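Local coordinates for protein calreticulin, putative,Calreticulin, putative (Trypanosoma cruzi, PDB 5HCF) that probably acts as a lectin-like chaperone, binding both carbohydrate and peptide through a globular domain of legume lectin fold, at residues A[57-69]-A[199-211]. Numbering follows the deposited sequence. Where two conformers were deposited one is given.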
# COMPACT_ATOMS: atom_id res chain seq x y z
N ALA A 57 -3.37 -12.31 -9.08
CA ALA A 57 -3.77 -13.24 -8.03
C ALA A 57 -2.55 -13.82 -7.33
O ALA A 57 -1.55 -14.15 -7.97
CB ALA A 57 -4.63 -14.34 -8.61
N PHE A 58 -2.64 -13.93 -6.01
CA PHE A 58 -1.62 -14.64 -5.24
C PHE A 58 -1.61 -16.10 -5.68
O PHE A 58 -2.67 -16.70 -5.86
CB PHE A 58 -1.90 -14.54 -3.74
CG PHE A 58 -2.01 -13.13 -3.22
CD1 PHE A 58 -1.03 -12.19 -3.50
CD2 PHE A 58 -3.10 -12.75 -2.45
CE1 PHE A 58 -1.13 -10.89 -3.02
CE2 PHE A 58 -3.21 -11.46 -1.97
CZ PHE A 58 -2.22 -10.53 -2.25
N PRO A 59 -0.41 -16.68 -5.85
CA PRO A 59 -0.32 -18.09 -6.25
C PRO A 59 -1.03 -18.98 -5.25
O PRO A 59 -1.68 -19.96 -5.62
CB PRO A 59 1.20 -18.36 -6.27
CG PRO A 59 1.85 -17.01 -6.25
CD PRO A 59 0.90 -16.08 -5.56
N THR A 60 -0.90 -18.63 -3.97
CA THR A 60 -1.65 -19.28 -2.91
C THR A 60 -2.33 -18.21 -2.06
O THR A 60 -1.72 -17.19 -1.74
CB THR A 60 -0.74 -20.15 -2.01
OG1 THR A 60 0.08 -20.99 -2.84
CG2 THR A 60 -1.58 -21.02 -1.09
N PRO A 61 -3.61 -18.44 -1.69
CA PRO A 61 -4.34 -17.47 -0.87
C PRO A 61 -3.62 -17.23 0.45
O PRO A 61 -2.96 -18.14 0.96
CB PRO A 61 -5.70 -18.14 -0.66
CG PRO A 61 -5.83 -19.10 -1.79
CD PRO A 61 -4.44 -19.59 -2.07
N ILE A 62 -3.76 -16.03 1.00
CA ILE A 62 -2.97 -15.62 2.15
C ILE A 62 -3.82 -15.43 3.40
O ILE A 62 -4.81 -14.69 3.39
CB ILE A 62 -2.19 -14.31 1.87
CG1 ILE A 62 -1.20 -14.53 0.72
CG2 ILE A 62 -1.47 -13.82 3.11
CD1 ILE A 62 -0.57 -13.25 0.21
N ASN A 63 -3.44 -16.10 4.48
CA ASN A 63 -4.11 -15.92 5.77
C ASN A 63 -3.12 -15.46 6.83
O ASN A 63 -1.91 -15.48 6.62
CB ASN A 63 -4.79 -17.22 6.20
CG ASN A 63 -6.15 -16.98 6.84
OD1 ASN A 63 -6.29 -16.15 7.74
ND2 ASN A 63 -7.16 -17.71 6.37
N ASN A 64 -3.65 -15.04 7.98
CA ASN A 64 -2.81 -14.60 9.08
C ASN A 64 -3.39 -14.98 10.44
O ASN A 64 -3.38 -14.18 11.37
CB ASN A 64 -2.58 -13.09 9.01
CG ASN A 64 -3.87 -12.30 9.06
OD1 ASN A 64 -4.90 -12.74 8.55
ND2 ASN A 64 -3.82 -11.12 9.68
N GLU A 65 -3.88 -16.21 10.56
CA GLU A 65 -4.42 -16.68 11.84
C GLU A 65 -3.30 -16.85 12.87
O GLU A 65 -2.38 -17.63 12.66
CB GLU A 65 -5.18 -17.99 11.67
CG GLU A 65 -6.12 -18.29 12.81
CD GLU A 65 -6.86 -19.59 12.63
OE1 GLU A 65 -7.21 -20.22 13.65
OE2 GLU A 65 -7.10 -19.98 11.47
N LYS A 66 -3.39 -16.09 13.96
CA LYS A 66 -2.39 -16.15 15.04
C LYS A 66 -0.97 -15.98 14.53
O LYS A 66 -0.02 -16.56 15.07
CB LYS A 66 -2.54 -17.44 15.85
CG LYS A 66 -3.78 -17.46 16.75
CD LYS A 66 -3.76 -18.71 17.65
CE LYS A 66 -4.93 -18.67 18.64
NZ LYS A 66 -4.71 -17.57 19.65
N LYS A 67 -0.83 -15.18 13.48
CA LYS A 67 0.44 -14.99 12.79
C LYS A 67 0.53 -13.55 12.29
O LYS A 67 -0.48 -12.87 12.14
CB LYS A 67 0.59 -15.97 11.62
CG LYS A 67 0.64 -17.42 12.03
CD LYS A 67 0.53 -18.33 10.81
CE LYS A 67 1.73 -18.17 9.89
NZ LYS A 67 3.01 -18.53 10.58
N SER A 68 1.75 -13.08 12.08
CA SER A 68 1.97 -11.73 11.56
C SER A 68 1.64 -11.65 10.08
O SER A 68 1.66 -12.65 9.35
CB SER A 68 3.41 -11.28 11.81
OG SER A 68 3.59 -10.87 13.16
N LEU A 69 1.34 -10.44 9.63
CA LEU A 69 1.19 -10.17 8.21
C LEU A 69 1.89 -8.87 7.90
O LEU A 69 1.61 -7.84 8.51
CB LEU A 69 -0.29 -10.10 7.81
CG LEU A 69 -0.55 -9.87 6.32
CD1 LEU A 69 -0.14 -11.08 5.52
CD2 LEU A 69 -2.01 -9.54 6.07
N SER A 199 -10.40 -10.29 19.66
CA SER A 199 -8.99 -10.62 19.67
C SER A 199 -8.48 -10.86 18.25
O SER A 199 -7.28 -11.09 18.05
CB SER A 199 -8.73 -11.86 20.53
OG SER A 199 -9.38 -12.99 19.98
N GLU A 200 -9.37 -10.80 17.27
CA GLU A 200 -9.01 -11.07 15.88
C GLU A 200 -9.21 -9.87 14.97
O GLU A 200 -9.54 -10.02 13.79
CB GLU A 200 -9.82 -12.26 15.34
CG GLU A 200 -9.64 -13.56 16.11
CD GLU A 200 -10.37 -14.74 15.47
OE1 GLU A 200 -11.48 -14.53 14.93
OE2 GLU A 200 -9.82 -15.86 15.50
N LEU A 201 -9.01 -8.67 15.50
CA LEU A 201 -9.02 -7.46 14.68
C LEU A 201 -8.01 -7.58 13.55
O LEU A 201 -8.30 -7.23 12.40
CB LEU A 201 -8.70 -6.23 15.53
CG LEU A 201 -9.73 -5.81 16.58
CD1 LEU A 201 -9.22 -4.61 17.36
CD2 LEU A 201 -11.08 -5.51 15.93
N HIS A 202 -6.82 -8.07 13.88
CA HIS A 202 -5.73 -8.21 12.92
C HIS A 202 -6.05 -9.18 11.79
O HIS A 202 -5.52 -9.06 10.69
CB HIS A 202 -4.47 -8.67 13.64
CG HIS A 202 -4.43 -10.15 13.89
ND1 HIS A 202 -3.89 -11.04 12.99
CD2 HIS A 202 -4.89 -10.89 14.92
CE1 HIS A 202 -4.00 -12.27 13.47
NE2 HIS A 202 -4.61 -12.20 14.64
N LYS A 203 -6.92 -10.15 12.07
CA LYS A 203 -7.17 -11.25 11.15
C LYS A 203 -8.04 -10.88 9.97
O LYS A 203 -9.05 -10.20 10.11
CB LYS A 203 -7.79 -12.42 11.91
CG LYS A 203 -7.87 -13.73 11.15
CD LYS A 203 -8.67 -14.75 11.95
CE LYS A 203 -10.17 -14.45 11.86
NZ LYS A 203 -10.88 -15.03 10.69
N VAL A 204 -7.64 -11.35 8.79
CA VAL A 204 -8.44 -11.18 7.60
C VAL A 204 -9.73 -11.97 7.74
O VAL A 204 -9.70 -13.14 8.13
CB VAL A 204 -7.67 -11.63 6.34
CG1 VAL A 204 -6.45 -10.75 6.12
CG2 VAL A 204 -7.27 -13.09 6.44
N PRO A 205 -10.87 -11.34 7.45
CA PRO A 205 -12.16 -12.02 7.59
C PRO A 205 -12.26 -13.19 6.63
O PRO A 205 -12.61 -14.30 7.03
CB PRO A 205 -13.18 -10.93 7.24
CG PRO A 205 -12.44 -9.96 6.41
CD PRO A 205 -11.01 -9.99 6.88
N GLU A 206 -11.94 -12.95 5.36
CA GLU A 206 -11.80 -14.02 4.38
C GLU A 206 -10.35 -14.07 3.93
O GLU A 206 -9.62 -13.10 4.10
CB GLU A 206 -12.75 -13.82 3.19
CG GLU A 206 -14.23 -13.86 3.55
CD GLU A 206 -14.59 -15.10 4.38
OE1 GLU A 206 -13.92 -16.14 4.23
OE2 GLU A 206 -15.55 -15.01 5.18
N PRO A 207 -9.93 -15.21 3.37
CA PRO A 207 -8.55 -15.29 2.85
C PRO A 207 -8.30 -14.27 1.74
O PRO A 207 -9.21 -13.95 0.97
CB PRO A 207 -8.46 -16.72 2.31
CG PRO A 207 -9.87 -17.13 2.04
CD PRO A 207 -10.72 -16.41 3.05
N LEU A 208 -7.08 -13.76 1.67
CA LEU A 208 -6.73 -12.74 0.68
C LEU A 208 -6.30 -13.41 -0.61
O LEU A 208 -5.53 -14.36 -0.60
CB LEU A 208 -5.61 -11.84 1.20
CG LEU A 208 -5.91 -11.04 2.47
CD1 LEU A 208 -4.70 -10.20 2.88
CD2 LEU A 208 -7.13 -10.17 2.26
N THR A 209 -6.78 -12.89 -1.74
CA THR A 209 -6.66 -13.61 -2.99
C THR A 209 -6.03 -12.78 -4.12
O THR A 209 -5.44 -13.34 -5.04
CB THR A 209 -8.03 -14.12 -3.44
OG1 THR A 209 -7.87 -15.14 -4.43
CG2 THR A 209 -8.86 -12.98 -4.02
N HIS A 210 -6.16 -11.46 -4.05
CA HIS A 210 -5.57 -10.59 -5.07
C HIS A 210 -4.87 -9.38 -4.48
O HIS A 210 -5.20 -8.92 -3.38
CB HIS A 210 -6.63 -10.11 -6.06
CG HIS A 210 -7.23 -11.19 -6.90
ND1 HIS A 210 -8.49 -11.70 -6.66
CD2 HIS A 210 -6.76 -11.83 -7.99
CE1 HIS A 210 -8.76 -12.63 -7.57
NE2 HIS A 210 -7.73 -12.73 -8.38
N VAL A 211 -3.89 -8.86 -5.21
CA VAL A 211 -3.40 -7.50 -4.98
C VAL A 211 -3.83 -6.67 -6.18
O VAL A 211 -3.75 -7.13 -7.32
CB VAL A 211 -1.87 -7.44 -4.80
CG1 VAL A 211 -1.17 -7.91 -6.06
CG2 VAL A 211 -1.44 -6.03 -4.46
O HOH W 1 -1.58 -10.67 11.41
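I62 and L208 form an antiparallel hydrogen-bonded pair, I62 N to L208 O 2.9 Å and L208 N to I62 O 3.0 Å, while A57 and H210 form a non-hydrogen-bonded pair and F58 N reaches T209 O from above the carbonyl plane. The F58 ring lies against residues 208-211. H210 CA lies over one face, offset toward the rim, and I62 CD1 sits over the centre of the other. CE1 of F58 meets V211 CB at 4.0 Å.

Further along, the N64 amide bridges two backbone groups. N64 CG sits between its backbone N and carbonyl carbon (chi1 59°), which brings the amide to the 202-204 backbone. N64 OD1 takes V204 N on a lone pair, 3.1 Å and nearly straight (177°). N64 ND2 donates to H202 O at 2.9 Å. A water accepts from N64 ND2 and donates to K67 O. Both amide ends are thus used, which should fix the rotation of the buried group.

The contact joins neighbouring strands 50-62 and 208-217 of the seven-stranded sheet in this legume lectin fold. The N64 amide ties the loop after the first to the loop before the second. T209 and H210 form a classic bulge opposite L91. F58 and I62 pack on I229 of strand 223-230 in the other sheet, while L201 touches L172 of helix 172-175.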